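Local coordinates for extracellular haem-binding protein (Streptomyces reticuli, PDB 3FPW), which probably binds and degrades haem outside the cell, and works as an oligomer in signalling to its cognate two-component sensor kinase, at residues S62-L67 against V92-G97. Sequence-based numbering, arbitrary orientation.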
# COMPACT_ATOMS: atom_id res chain seq x y z
N SER A 62 -7.61 -10.95 28.02
CA SER A 62 -8.76 -10.54 27.23
C SER A 62 -9.56 -11.77 26.81
O SER A 62 -9.05 -12.88 26.86
CB SER A 62 -8.29 -9.78 26.01
OG SER A 62 -7.44 -10.62 25.29
N THR A 63 -10.80 -11.57 26.38
CA THR A 63 -11.73 -12.64 26.03
C THR A 63 -12.03 -12.62 24.53
O THR A 63 -12.11 -11.54 23.92
CB THR A 63 -13.05 -12.50 26.82
OG1 THR A 63 -12.76 -12.59 28.22
CG2 THR A 63 -14.07 -13.58 26.41
N HIS A 64 -12.15 -13.80 23.95
CA HIS A 64 -12.36 -13.97 22.51
C HIS A 64 -13.35 -15.07 22.20
O HIS A 64 -13.49 -16.02 22.98
CB HIS A 64 -11.04 -14.40 21.90
CG HIS A 64 -9.93 -13.47 22.25
ND1 HIS A 64 -9.64 -12.37 21.48
CD2 HIS A 64 -9.11 -13.42 23.33
CE1 HIS A 64 -8.65 -11.70 22.05
NE2 HIS A 64 -8.32 -12.31 23.17
N LEU A 65 -14.00 -14.97 21.04
CA LEU A 65 -14.64 -16.13 20.45
C LEU A 65 -13.56 -17.14 20.10
O LEU A 65 -12.46 -16.77 19.63
CB LEU A 65 -15.40 -15.76 19.17
CG LEU A 65 -16.57 -14.80 19.23
CD1 LEU A 65 -17.21 -14.70 17.86
CD2 LEU A 65 -17.57 -15.29 20.26
N THR A 66 -13.85 -18.42 20.33
CA THR A 66 -13.02 -19.47 19.80
C THR A 66 -13.18 -19.51 18.29
O THR A 66 -14.20 -19.04 17.74
CB THR A 66 -13.45 -20.83 20.37
OG1 THR A 66 -14.80 -21.12 19.97
CG2 THR A 66 -13.34 -20.84 21.92
N LEU A 67 -12.18 -20.03 17.59
CA LEU A 67 -12.36 -20.28 16.15
C LEU A 67 -13.64 -21.08 15.88
O LEU A 67 -14.38 -20.75 14.94
CB LEU A 67 -11.16 -20.98 15.54
CG LEU A 67 -11.34 -21.26 14.03
CD1 LEU A 67 -11.60 -19.97 13.21
CD2 LEU A 67 -10.13 -21.99 13.50
N VAL A 92 -15.69 -12.56 10.28
CA VAL A 92 -15.74 -12.34 11.73
C VAL A 92 -14.40 -11.74 12.14
O VAL A 92 -13.35 -12.31 11.84
CB VAL A 92 -16.01 -13.66 12.51
CG1 VAL A 92 -16.03 -13.43 14.02
CG2 VAL A 92 -17.33 -14.32 12.03
N VAL A 93 -14.45 -10.58 12.79
CA VAL A 93 -13.25 -9.84 13.17
C VAL A 93 -13.21 -9.69 14.71
O VAL A 93 -14.19 -9.32 15.35
CB VAL A 93 -13.21 -8.45 12.47
CG1 VAL A 93 -12.04 -7.60 12.98
CG2 VAL A 93 -13.14 -8.61 10.94
N ASP A 94 -12.08 -10.02 15.30
CA ASP A 94 -11.90 -9.90 16.74
C ASP A 94 -11.85 -8.43 17.17
O ASP A 94 -11.48 -7.54 16.40
CB ASP A 94 -10.55 -10.58 17.11
CG ASP A 94 -10.44 -10.90 18.59
OD1 ASP A 94 -10.71 -12.08 18.96
OD2 ASP A 94 -10.12 -9.99 19.39
N ARG A 95 -12.16 -8.19 18.43
CA ARG A 95 -12.03 -6.87 19.03
C ARG A 95 -10.59 -6.35 18.92
O ARG A 95 -10.33 -5.14 18.94
CB ARG A 95 -12.49 -6.93 20.49
CG ARG A 95 -12.18 -5.70 21.31
CD ARG A 95 -12.92 -4.44 20.90
NE ARG A 95 -12.59 -3.37 21.85
CZ ARG A 95 -13.12 -2.15 21.82
NH1 ARG A 95 -14.01 -1.86 20.88
NH2 ARG A 95 -12.77 -1.22 22.71
N ASN A 96 -9.63 -7.26 18.79
CA ASN A 96 -8.25 -6.80 18.64
C ASN A 96 -7.82 -6.55 17.22
O ASN A 96 -6.75 -6.00 17.00
CB ASN A 96 -7.26 -7.87 19.19
CG ASN A 96 -7.23 -9.17 18.35
OD1 ASN A 96 -7.60 -9.19 17.16
ND2 ASN A 96 -6.75 -10.25 18.96
N GLY A 97 -8.68 -6.81 16.22
CA GLY A 97 -8.88 -6.00 15.05
C GLY A 97 -8.45 -7.07 14.01
O GLY A 97 -8.45 -6.85 12.79
O HOH W 1 -11.16 -9.69 22.11
O HOH W 2 -13.30 -12.77 19.32
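The imidazole of H64 meets the carboxylate of D94 at its edge, with D94 CG close to the ring plane and the two planes 33° apart, while the amide nitrogen ND2 of N96 comes obliquely to the ring, 3.9 Å from H64 CE1. This is a His-carboxylate hydrogen bond, here tying strand 59-65 to the end of strand 89-94 in the four-stranded antiparallel sheet of the HbpS-like fold. ND1 of H64 donates to D94 OD1 over 2.8 Å and nearly straight, at 165°. OD1 lies almost in the ring plane, whereas ND1 sits on the syn side of the acid, somewhat out of the carboxylate plane. With CG turned opposite its own backbone N (chi1 -163°), D94 reaches across to the imidazole. Two waters widen the grip: one donates to T63 O and D94 OD2, while the other accepts from L65 N and donates to D94 OD1. With an alanine in place of D94, ND1 of H64 would probably lose its acceptor, and both waters would keep T63 O and L65 N but lose the carboxylate. On the apolar side of the contact, L65 CD1 rests on V92 CG1 at 4.2 Å, next to helix 67-83, where A70 and A74 also touch V92. Beyond the ring, H64 NE2 hydrogen-bonds to S62 OG and also to S62 OG of the second subunit, whose strand pairs antiparallel with 62-65, so the histidine lies beside a ladder that joins two subunits. N96 OD1 turns to the backbone N of N98. The strand end itself closes in a type I turn from D94 to G97, reinforced by an Asx turn in which D94 OD2 accepts the N-H of N96 with its anti lone pair, 2.8 Å from N96 N.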